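Hypothetical 19.5 KDA protein IN emre-rus intergenic region (Escherichia coli, PDB 1FUX) is of unknown function but belongs to the phosphatidylethanolamine-binding protein family, is a periplasmic homodimer, and is related to a mammalian Raf kinase inhibitor protein. Local coordinates at residues G40-T45 / N150-A155; S47-V52 / K123-K128; S61-W66 / R98-Y103. All blocks are in the same frame, centred on the assembly; numbering follows the deposited sequence. Where two conformers were deposited one is given.

All three contacts reach one antiparallel five-strand sheet, whose order is 95-96, 63-72, 47-54, 118-127, 151-161. Interaction 1 lies at the 151-161 edge, where the loop leading into strand 47-54 meets the start of strand 151-161. Interaction 2 pairs strands 47-54 and 118-127 in the middle, with its centre about 8 Å from that of interaction 1. Interaction 3 joins strand 63-72 to the loop after strand 95-96, about 16 Å between centres from interaction 2 and 24 Å from interaction 1. Along the chain, interaction 1 spans interaction 2, which spans interaction 3. Edge, core and dimer-facing side are thus tied through shared strands.

Interaction 1. Residues G40-T45 / N150-A155; sequences GVPEGT and NKIATA
Pro42 and Ile152 carry a small apolar contact at the surface, where the loop between strands 36-39 and 47-54 folds against the start of the edge strand 151-161. Two motifs meet here: a type II beta turn from Pro42 to Thr45, and a classic beta bulge in which Ile152 and Ala153 both face Ala126 of strand 118-127. The chain turns a corner at Ile152, and the side chains of Ile152 and Ala153 both start out toward the turn. No hydrogen bond crosses the contact, which buries 164 Å² in all.

One ring atom of the proline reaches both bulge residues. Pro42 CG lies 3.9 Å from Ile152 CG2 and 4.0 Å from Ala153 CB, while Pro42 CB also rests on the Ile152 CG2 methyl. Ile152 splits its two branches between the ends of the turn: CG2, anti to the backbone N, goes to the proline, and the other branch runs out extended (chi2 -168°) to place CD1 on the Gly44 peptide. Ile152 CD1 comes within 3.5 Å of Gly44 C and 3.7 Å of Thr45 N, so the methyl lies against backbone. Gly44 suits this spot doubly: a CB here would press on Ile152 CD1, and with phi at 96° it would also run into the carbonyl O of Glu43.

Around the pair, Pro42 and Thr45 both touch Ala126, and Phe3 packs on Pro42 and Ala153, so the turn is seated on strand 118-127 as well as on its neighbour. The turn itself is closed by Thr45 with two bonds to one acceptor, reached from the same face of its carbonyl plane: Thr45 N stands 3.0 Å from Pro42 O, and Thr45 OG1 donates to Pro42 O at 2.7 Å.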
ATOM      1  N   GLY A  40      12.417  19.660  19.244  1.00 24.42           N
ATOM      2  CA  GLY A  40      12.293  20.713  18.210  1.00 23.75           C
ATOM      3  C   GLY A  40      10.835  20.760  17.806  1.00 24.58           C
ATOM      4  O   GLY A  40      10.542  21.232  16.696  1.00 25.87           O
ATOM      5  N   VAL A  41       9.857  20.372  18.619  1.00 24.64           N
ATOM      6  CA  VAL A  41       8.503  20.402  18.120  1.00 26.91           C
ATOM      7  C   VAL A  41       8.143  21.818  17.648  1.00 28.63           C
ATOM      8  O   VAL A  41       8.331  22.794  18.348  1.00 24.68           O
ATOM      9  CB  VAL A  41       7.358  19.758  18.862  1.00 28.08           C
ATOM     10  CG1 VAL A  41       7.830  18.721  19.869  1.00 27.32           C
ATOM     11  CG2 VAL A  41       6.273  20.658  19.379  1.00 28.99           C
ATOM     12  N   PRO A  42       7.544  21.852  16.461  1.00 27.69           N
ATOM     13  CA  PRO A  42       7.216  23.125  15.849  1.00 28.55           C
ATOM     14  C   PRO A  42       5.982  23.755  16.413  1.00 29.30           C
ATOM     15  O   PRO A  42       4.981  23.187  16.896  1.00 30.06           O
ATOM     16  CB  PRO A  42       7.112  22.815  14.352  1.00 28.86           C
ATOM     17  CG  PRO A  42       6.913  21.358  14.243  1.00 27.43           C
ATOM     18  CD  PRO A  42       7.305  20.705  15.542  1.00 26.95           C
ATOM     19  N   GLU A  43       6.052  25.098  16.361  1.00 30.66           N
ATOM     20  CA  GLU A  43       4.923  25.924  16.799  1.00 31.64           C
ATOM     21  C   GLU A  43       3.782  25.513  15.871  1.00 30.31           C
ATOM     22  O   GLU A  43       4.007  25.205  14.692  1.00 31.26           O
ATOM     23  CB  GLU A  43       5.300  27.415  16.773  1.00 34.57           C
ATOM     24  CG  GLU A  43       6.561  27.724  17.583  0.50 36.34           C
ATOM     25  CD  GLU A  43       6.992  29.175  17.546  0.50 37.64           C
ATOM     26  OE1 GLU A  43       7.831  29.530  16.691  0.50 38.90           O
ATOM     27  OE2 GLU A  43       6.515  29.988  18.362  0.50 37.87           O
ATOM     28  N   GLY A  44       2.595  25.353  16.386  1.00 27.10           N
ATOM     29  CA  GLY A  44       1.411  24.889  15.743  1.00 28.84           C
ATOM     30  C   GLY A  44       1.118  23.393  15.901  1.00 26.65           C
ATOM     31  O   GLY A  44      -0.021  23.002  15.615  1.00 27.82           O
ATOM     32  N   THR A  45       2.041  22.591  16.424  1.00 25.52           N
ATOM     33  CA  THR A  45       1.741  21.134  16.533  1.00 24.28           C
ATOM     34  C   THR A  45       0.568  20.744  17.391  1.00 26.50           C
ATOM     35  O   THR A  45       0.404  21.144  18.550  1.00 27.04           O
ATOM     36  CB  THR A  45       3.004  20.411  17.011  1.00 23.44           C
ATOM     37  OG1 THR A  45       4.155  20.668  16.199  1.00 21.58           O
ATOM     38  CG2 THR A  45       2.770  18.898  17.035  1.00 23.52           C
ATOM     39  N   ASN A 150      -1.757  17.257   6.529  1.00 27.12           N
ATOM     40  CA  ASN A 150      -1.718  17.943   7.835  1.00 25.88           C
ATOM     41  C   ASN A 150      -0.314  18.160   8.334  1.00 25.02           C
ATOM     42  O   ASN A 150      -0.094  18.646   9.466  1.00 27.17           O
ATOM     43  CB  ASN A 150      -2.547  17.105   8.816  1.00 25.13           C
ATOM     44  CG  ASN A 150      -4.015  17.118   8.453  1.00 26.49           C
ATOM     45  OD1 ASN A 150      -4.724  18.071   8.776  1.00 28.55           O
ATOM     46  ND2 ASN A 150      -4.541  16.121   7.768  1.00 25.90           N
ATOM     47  N   LYS A 151       0.699  17.837   7.562  1.00 23.47           N
ATOM     48  CA  LYS A 151       2.089  17.999   7.940  1.00 25.43           C
ATOM     49  C   LYS A 151       2.540  19.438   8.250  1.00 26.30           C
ATOM     50  O   LYS A 151       2.294  20.330   7.438  1.00 25.42           O
ATOM     51  CB  LYS A 151       2.996  17.536   6.803  1.00 26.39           C
ATOM     52  CG  LYS A 151       4.445  17.312   7.170  1.00 30.62           C
ATOM     53  CD  LYS A 151       5.261  17.001   5.899  1.00 34.79           C
ATOM     54  CE  LYS A 151       6.696  17.496   6.047  1.00 35.97           C
ATOM     55  NZ  LYS A 151       7.682  16.806   5.153  1.00 36.84           N
ATOM     56  N   ILE A 152       3.264  19.612   9.349  1.00 22.89           N
ATOM     57  CA  ILE A 152       3.951  20.861   9.663  1.00 23.85           C
ATOM     58  C   ILE A 152       5.415  20.576   9.370  1.00 22.43           C
ATOM     59  O   ILE A 152       6.107  21.275   8.647  1.00 21.99           O
ATOM     60  CB  ILE A 152       3.785  21.317  11.129  1.00 23.20           C
ATOM     61  CG1 ILE A 152       2.329  21.522  11.450  1.00 23.90           C
ATOM     62  CG2 ILE A 152       4.623  22.571  11.388  1.00 23.51           C
ATOM     63  CD1 ILE A 152       2.006  22.242  12.750  1.00 23.51           C
ATOM     64  N   ALA A 153       5.945  19.487   9.972  1.00 21.66           N
ATOM     65  CA  ALA A 153       7.323  19.109   9.801  1.00 19.25           C
ATOM     66  C   ALA A 153       7.553  17.611   9.999  1.00 18.45           C
ATOM     67  O   ALA A 153       6.675  16.954  10.580  1.00 17.24           O
ATOM     68  CB  ALA A 153       8.215  19.829  10.829  1.00 21.86           C
ATOM     69  N   THR A 154       8.662  17.064   9.526  1.00 18.07           N
ATOM     70  CA  THR A 154       8.945  15.649   9.762  1.00 19.11           C
ATOM     71  C   THR A 154      10.425  15.477  10.067  1.00 18.97           C
ATOM     72  O   THR A 154      11.336  16.266   9.711  1.00 17.88           O
ATOM     73  CB  THR A 154       8.513  14.691   8.615  1.00 20.99           C
ATOM     74  OG1 THR A 154       9.352  14.943   7.486  1.00 21.96           O
ATOM     75  CG2 THR A 154       7.042  14.844   8.239  1.00 21.25           C
ATOM     76  N   ALA A 155      10.759  14.387  10.790  1.00 16.06           N
ATOM     77  CA  ALA A 155      12.118  14.014  11.046  1.00 18.13           C
ATOM     78  C   ALA A 155      12.214  12.480  10.884  1.00 18.30           C
ATOM     79  O   ALA A 155      11.247  11.808  11.254  1.00 20.91           O
ATOM     80  CB  ALA A 155      12.583  14.358  12.461  1.00 18.23           C
TER

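Interaction 2. Residues S47-V52 / K123-K128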
ATOM      1  N   SER A  47      -0.772  17.254  17.274  1.00 24.51           N
ATOM      2  CA  SER A  47      -0.654  15.817  17.390  1.00 22.93           C
ATOM      3  C   SER A  47       0.594  15.342  16.610  1.00 20.63           C
ATOM      4  O   SER A  47       1.207  16.062  15.806  1.00 20.63           O
ATOM      5  CB  SER A  47      -1.846  14.987  16.980  1.00 22.39           C
ATOM      6  OG  SER A  47      -2.030  15.043  15.571  1.00 21.45           O
ATOM      7  N   PHE A  48       0.967  14.101  16.940  1.00 18.60           N
ATOM      8  CA  PHE A  48       2.120  13.517  16.249  1.00 17.34           C
ATOM      9  C   PHE A  48       1.730  12.182  15.577  1.00 16.02           C
ATOM     10  O   PHE A  48       0.675  11.622  15.881  1.00 15.78           O
ATOM     11  CB  PHE A  48       3.290  13.221  17.207  1.00 16.94           C
ATOM     12  CG  PHE A  48       3.849  14.456  17.886  1.00 17.07           C
ATOM     13  CD1 PHE A  48       3.396  14.798  19.165  1.00 19.22           C
ATOM     14  CD2 PHE A  48       4.793  15.223  17.247  1.00 17.35           C
ATOM     15  CE1 PHE A  48       3.953  15.935  19.773  1.00 18.95           C
ATOM     16  CE2 PHE A  48       5.327  16.373  17.838  1.00 18.58           C
ATOM     17  CZ  PHE A  48       4.897  16.703  19.124  1.00 17.95           C
ATOM     18  N   ALA A  49       2.580  11.799  14.616  1.00 15.33           N
ATOM     19  CA  ALA A  49       2.284  10.492  13.960  1.00 15.47           C
ATOM     20  C   ALA A  49       3.619   9.852  13.699  1.00 14.14           C
ATOM     21  O   ALA A  49       4.650  10.553  13.613  1.00 13.65           O
ATOM     22  CB  ALA A  49       1.449  10.742  12.724  1.00 16.58           C
ATOM     23  N   VAL A  50       3.680   8.507  13.619  1.00 12.70           N
ATOM     24  CA  VAL A  50       4.944   7.864  13.276  1.00 12.84           C
ATOM     25  C   VAL A  50       4.638   6.885  12.104  1.00 11.73           C
ATOM     26  O   VAL A  50       3.633   6.192  12.231  1.00 12.55           O
ATOM     27  CB  VAL A  50       5.591   7.077  14.433  1.00 13.83           C
ATOM     28  CG1 VAL A  50       6.804   6.248  13.994  1.00 14.74           C
ATOM     29  CG2 VAL A  50       6.086   8.126  15.450  1.00 13.52           C
ATOM     30  N   THR A  51       5.476   6.861  11.081  1.00 12.95           N
ATOM     31  CA  THR A  51       5.252   5.893  10.002  1.00 11.81           C
ATOM     32  C   THR A  51       6.566   5.184   9.776  1.00 11.66           C
ATOM     33  O   THR A  51       7.662   5.711   9.992  1.00 12.04           O
ATOM     34  CB  THR A  51       4.771   6.486   8.647  1.00 13.15           C
ATOM     35  OG1 THR A  51       5.657   7.517   8.194  1.00 14.24           O
ATOM     36  CG2 THR A  51       3.338   7.020   8.754  1.00 13.17           C
ATOM     37  N   VAL A  52       6.513   3.935   9.214  1.00 11.53           N
ATOM     38  CA  VAL A  52       7.699   3.170   8.915  1.00 10.19           C
ATOM     39  C   VAL A  52       7.422   2.607   7.503  1.00 10.67           C
ATOM     40  O   VAL A  52       6.398   1.926   7.298  1.00 10.79           O
ATOM     41  CB  VAL A  52       8.011   2.013   9.873  1.00 10.46           C
ATOM     42  CG1 VAL A  52       9.257   1.264   9.426  1.00 10.30           C
ATOM     43  CG2 VAL A  52       8.122   2.571  11.309  1.00  8.56           C
ATOM     44  N   LYS A 123       9.818   7.572  10.402  1.00 15.37           N
ATOM     45  CA  LYS A 123       9.554   8.997  10.312  1.00 17.08           C
ATOM     46  C   LYS A 123       8.526   9.494  11.299  1.00 16.19           C
ATOM     47  O   LYS A 123       7.457   8.927  11.516  1.00 15.56           O
ATOM     48  CB  LYS A 123       9.029   9.195   8.860  1.00 15.74           C
ATOM     49  CG  LYS A 123       8.605  10.626   8.471  1.00 20.38           C
ATOM     50  CD  LYS A 123       8.674  10.590   6.927  1.00 22.29           C
ATOM     51  CE  LYS A 123       8.036  11.780   6.252  1.00 27.37           C
ATOM     52  NZ  LYS A 123       7.932  11.512   4.768  1.00 27.08           N
ATOM     53  N   VAL A 124       8.871  10.596  12.024  1.00 14.47           N
ATOM     54  CA  VAL A 124       7.914  11.192  12.915  1.00 14.39           C
ATOM     55  C   VAL A 124       7.350  12.462  12.281  1.00 14.61           C
ATOM     56  O   VAL A 124       8.109  13.236  11.687  1.00 16.36           O
ATOM     57  CB  VAL A 124       8.600  11.600  14.274  1.00 17.42           C
ATOM     58  CG1 VAL A 124       7.469  12.037  15.183  1.00 16.29           C
ATOM     59  CG2 VAL A 124       9.342  10.377  14.794  1.00 18.84           C
ATOM     60  N   TRP A 125       6.076  12.702  12.388  1.00 15.20           N
ATOM     61  CA  TRP A 125       5.333  13.797  11.833  1.00 17.55           C
ATOM     62  C   TRP A 125       4.714  14.691  12.909  1.00 16.97           C
ATOM     63  O   TRP A 125       4.044  14.173  13.799  1.00 20.23           O
ATOM     64  CB  TRP A 125       4.118  13.341  10.993  1.00 17.49           C
ATOM     65  CG  TRP A 125       4.445  12.301   9.963  1.00 19.03           C
ATOM     66  CD1 TRP A 125       4.925  11.035  10.186  1.00 17.21           C
ATOM     67  CD2 TRP A 125       4.256  12.404   8.540  1.00 18.49           C
ATOM     68  NE1 TRP A 125       5.105  10.351   8.993  1.00 16.36           N
ATOM     69  CE2 TRP A 125       4.651  11.163   7.982  1.00 18.86           C
ATOM     70  CE3 TRP A 125       3.770  13.430   7.724  1.00 17.93           C
ATOM     71  CZ2 TRP A 125       4.576  10.940   6.609  1.00 20.29           C
ATOM     72  CZ3 TRP A 125       3.722  13.199   6.360  1.00 19.56           C
ATOM     73  CH2 TRP A 125       4.104  11.972   5.837  1.00 19.73           C
ATOM     74  N   ALA A 126       4.886  15.990  12.749  1.00 17.84           N
ATOM     75  CA  ALA A 126       4.269  17.010  13.584  1.00 19.35           C
ATOM     76  C   ALA A 126       3.079  17.521  12.763  1.00 21.06           C
ATOM     77  O   ALA A 126       3.286  18.014  11.638  1.00 21.24           O
ATOM     78  CB  ALA A 126       5.144  18.208  13.900  1.00 19.98           C
ATOM     79  N   LEU A 127       1.876  17.345  13.255  1.00 19.63           N
ATOM     80  CA  LEU A 127       0.717  17.726  12.461  1.00 23.54           C
ATOM     81  C   LEU A 127      -0.053  18.913  13.038  1.00 27.14           C
ATOM     82  O   LEU A 127      -0.166  19.093  14.263  1.00 26.06           O
ATOM     83  CB  LEU A 127      -0.212  16.524  12.371  1.00 22.18           C
ATOM     84  CG  LEU A 127       0.468  15.204  11.953  1.00 23.60           C
ATOM     85  CD1 LEU A 127      -0.457  14.042  12.258  1.00 23.02           C
ATOM     86  CD2 LEU A 127       0.906  15.253  10.506  1.00 22.31           C
ATOM     87  N   LYS A 128      -0.708  19.630  12.110  1.00 26.87           N
ATOM     88  CA  LYS A 128      -1.517  20.784  12.465  1.00 30.36           C
ATOM     89  C   LYS A 128      -2.929  20.458  12.894  1.00 32.49           C
ATOM     90  O   LYS A 128      -3.730  21.388  13.092  1.00 34.67           O
ATOM     91  CB  LYS A 128      -1.590  21.756  11.268  1.00 31.35           C
ATOM     92  CG  LYS A 128      -2.516  21.304  10.140  1.00 32.83           C
ATOM     93  CD  LYS A 128      -2.369  22.271   8.966  1.00 35.32           C
ATOM     94  CE  LYS A 128      -2.862  21.677   7.657  1.00 37.22           C
ATOM     95  NZ  LYS A 128      -2.167  22.308   6.490  1.00 40.13           N
TER
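Thr51 and Trp125 meet side chain to side chain across two neighbouring strands: the indole NE1 of Trp125 donates to OG1 of Thr51 at 3.0 Å, with an N-H...O angle of 157°. The hydroxyl sits at the indole edge, in the ring plane, and Thr51 chi1 of 54° puts OG1 between the backbone N and the carbonyl carbon, where it faces the tryptophan. Over one face of the Trp125 indole lies Lys123 CE, at the end of an extended chain, 3.5 Å above the plane and toward the rim. On the same side of the sheet, Ala49 CB lies 3.8 Å from Leu127 CD1 and 4.1 Å from Trp125 CB.

Both strands belong to the central sheet which, with a smaller sheet on one side and helix on the other, is the core of the phosphatidylethanolamine-binding protein fold. The backbones are antiparallel, with strand directions 155° apart. Ala49 and Trp125 form a hydrogen-bonded pair, each N to the other's O at 2.9 Å, and Thr51 pairs with Lys123 in the same way. Between them, Val50 and Val124 make a non-hydrogen-bonded pair whose side chains turn to the opposite face, where Val50 CG2 is 4.0 Å from Val124 CG2.

On the side of Phe48 and Val50, Trp38 of the small sheet and Phe3 meet the Phe48 ring. On the other, Leu147 of helix 140-148 packs over Ala49, Thr51 and Trp125. At the far end, Ser47 OG touches Leu127 CD1 while hydrogen bonding to Thr129 O.

Interaction 3. Residues S61-W66 / R98-Y103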
ATOM      1  N   SER A  61       4.695  -0.581  -4.730  1.00 10.97           N
ATOM      2  CA  SER A  61       4.219   0.490  -3.846  1.00  8.63           C
ATOM      3  C   SER A  61       4.994   0.494  -2.516  1.00 10.59           C
ATOM      4  O   SER A  61       4.511   1.167  -1.597  1.00  9.43           O
ATOM      5  CB  SER A  61       2.744   0.302  -3.448  1.00 10.34           C
ATOM      6  OG  SER A  61       2.473  -0.968  -2.841  1.00  9.59           O
ATOM      7  N   GLY A  62       6.167  -0.099  -2.502  1.00 11.51           N
ATOM      8  CA  GLY A  62       6.993  -0.182  -1.285  1.00 11.58           C
ATOM      9  C   GLY A  62       6.244  -1.040  -0.252  1.00 14.03           C
ATOM     10  O   GLY A  62       5.465  -1.913  -0.648  1.00 11.02           O
ATOM     11  N   TRP A  63       6.434  -0.754   1.026  1.00 10.93           N
ATOM     12  CA  TRP A  63       5.820  -1.555   2.090  1.00 10.56           C
ATOM     13  C   TRP A  63       5.629  -0.674   3.315  1.00  9.99           C
ATOM     14  O   TRP A  63       6.560  -0.054   3.810  1.00 10.19           O
ATOM     15  CB  TRP A  63       6.717  -2.748   2.421  1.00 10.12           C
ATOM     16  CG  TRP A  63       5.964  -3.801   3.220  1.00 12.41           C
ATOM     17  CD1 TRP A  63       5.825  -3.858   4.573  1.00 12.76           C
ATOM     18  CD2 TRP A  63       5.253  -4.913   2.671  1.00 12.76           C
ATOM     19  NE1 TRP A  63       5.040  -4.948   4.921  1.00 12.28           N
ATOM     20  CE2 TRP A  63       4.724  -5.632   3.763  1.00 11.87           C
ATOM     21  CE3 TRP A  63       5.057  -5.393   1.371  1.00  9.90           C
ATOM     22  CZ2 TRP A  63       3.987  -6.814   3.607  1.00 13.24           C
ATOM     23  CZ3 TRP A  63       4.318  -6.564   1.219  1.00 11.64           C
ATOM     24  CH2 TRP A  63       3.793  -7.257   2.314  1.00 11.59           C
ATOM     25  N   TRP A  64       4.377  -0.624   3.759  1.00 11.37           N
ATOM     26  CA  TRP A  64       4.095   0.117   5.011  1.00 10.23           C
ATOM     27  C   TRP A  64       4.321  -0.820   6.182  1.00 10.33           C
ATOM     28  O   TRP A  64       3.645  -1.825   6.326  1.00  8.32           O
ATOM     29  CB  TRP A  64       2.641   0.590   5.023  1.00 11.51           C
ATOM     30  CG  TRP A  64       2.368   1.694   4.043  1.00 11.83           C
ATOM     31  CD1 TRP A  64       1.719   1.639   2.836  1.00 14.32           C
ATOM     32  CD2 TRP A  64       2.742   3.074   4.229  1.00 13.26           C
ATOM     33  NE1 TRP A  64       1.697   2.893   2.273  1.00 13.32           N
ATOM     34  CE2 TRP A  64       2.296   3.794   3.108  1.00 12.08           C
ATOM     35  CE3 TRP A  64       3.430   3.764   5.241  1.00 13.83           C
ATOM     36  CZ2 TRP A  64       2.515   5.162   2.943  1.00 14.68           C
ATOM     37  CZ3 TRP A  64       3.611   5.133   5.089  1.00 13.91           C
ATOM     38  CH2 TRP A  64       3.163   5.839   3.967  1.00 15.81           C
ATOM     39  N   HIS A  65       5.294  -0.574   7.053  1.00  9.18           N
ATOM     40  CA  HIS A  65       5.581  -1.442   8.192  1.00 10.80           C
ATOM     41  C   HIS A  65       4.853  -1.001   9.450  1.00 13.23           C
ATOM     42  O   HIS A  65       4.627  -1.820  10.363  1.00 12.31           O
ATOM     43  CB  HIS A  65       7.117  -1.354   8.443  1.00  9.71           C
ATOM     44  CG  HIS A  65       7.858  -2.229   7.460  1.00  9.87           C
ATOM     45  ND1 HIS A  65       8.204  -3.541   7.697  1.00  9.23           N
ATOM     46  CD2 HIS A  65       8.336  -1.926   6.225  1.00 10.55           C
ATOM     47  CE1 HIS A  65       8.848  -4.029   6.633  1.00 11.16           C
ATOM     48  NE2 HIS A  65       8.925  -3.047   5.699  1.00  9.14           N
ATOM     49  N   TRP A  66       4.511   0.280   9.557  1.00  9.85           N
ATOM     50  CA  TRP A  66       3.787   0.716  10.770  1.00  9.36           C
ATOM     51  C   TRP A  66       3.143   2.062  10.551  1.00 10.53           C
ATOM     52  O   TRP A  66       3.785   2.909   9.897  1.00 11.04           O
ATOM     53  CB  TRP A  66       4.876   0.944  11.857  1.00 11.35           C
ATOM     54  CG  TRP A  66       4.331   1.110  13.254  1.00  8.16           C
ATOM     55  CD1 TRP A  66       3.129   0.683  13.761  1.00  9.52           C
ATOM     56  CD2 TRP A  66       5.084   1.643  14.369  1.00 11.81           C
ATOM     57  NE1 TRP A  66       3.095   0.947  15.122  1.00 11.83           N
ATOM     58  CE2 TRP A  66       4.274   1.545  15.499  1.00 12.79           C
ATOM     59  CE3 TRP A  66       6.352   2.218  14.479  1.00 10.65           C
ATOM     60  CZ2 TRP A  66       4.648   2.025  16.779  1.00 12.64           C
ATOM     61  CZ3 TRP A  66       6.764   2.672  15.757  1.00 11.98           C
ATOM     62  CH2 TRP A  66       5.914   2.561  16.896  1.00 11.44           C
ATOM     63  N   ARG A  98      -3.596   0.082   9.518  1.00 14.27           N
ATOM     64  CA  ARG A  98      -3.186  -1.257   9.077  1.00 14.52           C
ATOM     65  C   ARG A  98      -1.882  -1.264   8.301  1.00 14.29           C
ATOM     66  O   ARG A  98      -1.707  -0.412   7.426  1.00 13.00           O
ATOM     67  CB  ARG A  98      -4.356  -1.675   8.151  1.00 17.56           C
ATOM     68  CG  ARG A  98      -4.333  -3.183   7.876  1.00 19.91           C
ATOM     69  CD  ARG A  98      -5.431  -3.403   6.847  1.00 22.88           C
ATOM     70  NE  ARG A  98      -5.729  -4.798   6.676  1.00 25.90           N
ATOM     71  CZ  ARG A  98      -5.403  -5.637   5.726  1.00 25.79           C
ATOM     72  NH1 ARG A  98      -5.940  -6.832   6.011  1.00 26.43           N
ATOM     73  NH2 ARG A  98      -4.698  -5.416   4.627  1.00 27.68           N
ATOM     74  N   ASN A  99      -0.943  -2.131   8.571  1.00 12.39           N
ATOM     75  CA  ASN A  99       0.310  -2.240   7.832  1.00 10.76           C
ATOM     76  C   ASN A  99       0.134  -3.166   6.612  1.00 10.47           C
ATOM     77  O   ASN A  99      -0.967  -3.738   6.450  1.00 11.79           O
ATOM     78  CB  ASN A  99       1.436  -2.646   8.786  1.00  9.50           C
ATOM     79  CG  ASN A  99       1.311  -4.066   9.260  1.00 11.93           C
ATOM     80  OD1 ASN A  99       0.705  -4.943   8.634  1.00 10.38           O
ATOM     81  ND2 ASN A  99       1.830  -4.393  10.465  1.00 10.23           N
ATOM     82  N   ASP A 100       1.149  -3.324   5.773  1.00 10.89           N
ATOM     83  CA  ASP A 100       1.024  -4.131   4.553  1.00 11.05           C
ATOM     84  C   ASP A 100       1.036  -5.592   4.851  1.00 11.45           C
ATOM     85  O   ASP A 100       0.576  -6.427   4.051  1.00 10.97           O
ATOM     86  CB  ASP A 100       2.055  -3.714   3.490  1.00 12.02           C
ATOM     87  CG  ASP A 100       1.624  -2.439   2.770  1.00 11.92           C
ATOM     88  OD1 ASP A 100       0.397  -2.144   2.780  1.00 11.64           O
ATOM     89  OD2 ASP A 100       2.506  -1.743   2.217  1.00 11.99           O
ATOM     90  N   PHE A 101       1.468  -5.994   6.072  1.00  9.65           N
ATOM     91  CA  PHE A 101       1.353  -7.374   6.480  1.00 12.79           C
ATOM     92  C   PHE A 101      -0.094  -7.721   6.776  1.00 15.47           C
ATOM     93  O   PHE A 101      -0.398  -8.924   6.960  1.00 21.04           O
ATOM     94  CB  PHE A 101       2.140  -7.660   7.778  1.00 11.44           C
ATOM     95  CG  PHE A 101       3.609  -7.390   7.612  1.00 10.87           C
ATOM     96  CD1 PHE A 101       4.183  -6.249   8.135  1.00 11.01           C
ATOM     97  CD2 PHE A 101       4.404  -8.330   6.946  1.00 11.11           C
ATOM     98  CE1 PHE A 101       5.564  -6.060   7.985  1.00 11.67           C
ATOM     99  CE2 PHE A 101       5.777  -8.159   6.807  1.00 13.15           C
ATOM    100  CZ  PHE A 101       6.347  -7.007   7.341  1.00 13.56           C
ATOM    101  N   GLY A 102      -0.962  -6.759   7.019  1.00 14.19           N
ATOM    102  CA  GLY A 102      -2.369  -7.005   7.245  1.00 14.95           C
ATOM    103  C   GLY A 102      -2.840  -6.819   8.676  1.00 14.41           C
ATOM    104  O   GLY A 102      -3.912  -7.356   8.946  1.00 13.44           O
ATOM    105  N   TYR A 103      -2.055  -6.169   9.532  1.00 12.98           N
ATOM    106  CA  TYR A 103      -2.522  -5.918  10.894  1.00 11.29           C
ATOM    107  C   TYR A 103      -2.193  -4.503  11.354  1.00 11.46           C
ATOM    108  O   TYR A 103      -1.301  -3.844  10.808  1.00 11.51           O
ATOM    109  CB  TYR A 103      -2.047  -6.941  11.923  1.00 11.80           C
ATOM    110  CG  TYR A 103      -0.552  -7.039  12.082  1.00  9.72           C
ATOM    111  CD1 TYR A 103       0.015  -6.264  13.095  1.00  9.38           C
ATOM    112  CD2 TYR A 103       0.276  -7.851  11.326  1.00  7.90           C
ATOM    113  CE1 TYR A 103       1.379  -6.327  13.323  1.00  9.16           C
ATOM    114  CE2 TYR A 103       1.639  -7.948  11.554  1.00 10.25           C
ATOM    115  CZ  TYR A 103       2.165  -7.144  12.565  1.00 12.45           C
ATOM    116  OH  TYR A 103       3.533  -7.163  12.816  1.00 12.98           O
TER
HETATM  117  O   HOH W   1       2.653  -0.246   0.146  1.00 14.43           O
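Trp63, Asp100 and Phe101 interlock where strand 63-72 meets the type I beta turn from Asn99 to Gly102, and with His65 the two larger rings make an aromatic cluster. With CG anti to the backbone N (chi1 -164°), Trp63 swings to the turn and takes Asp100 CB over one indole face in a CH-pi contact, 3.5 Å from the centroid of the five-membered ring of Trp63. The Trp63 and Phe101 side chains cross at about a right angle: the indole edge points at the face of Phe101, a T-shaped pair with planes 63° apart, and Trp63 NE1 comes to 3.3 Å from Phe101 CE1. An alanine at Trp63 would probably leave the Phe101 face and Asp100 CB without their aromatic partner and open a gap beside Ala141 of the second subunit.

His65 ND1 lies at the edge of the Phe101 ring but bonds to Gly107 O. The position of His65, beside Asp54 and Tyr120, is consistent with the anion-binding pocket of PEBP relatives. The dimer partner is close: Ser139 OG of the second subunit hydrogen-bonds to Asp100 O, and Trp64 NE1 hydrogen-bonds to Ser61 OG of the second subunit.

The turn is fixed to the strand by two bonds of Asp100. Asp100 N donates to Trp64 O at 3.0 Å, and Trp64 N reaches Asp100 OD2 at 2.7 Å from above the carboxylate plane, 53° out of it; a water lies 2.6 Å from that same Asp100 OD2 and also reaches Ser61 O.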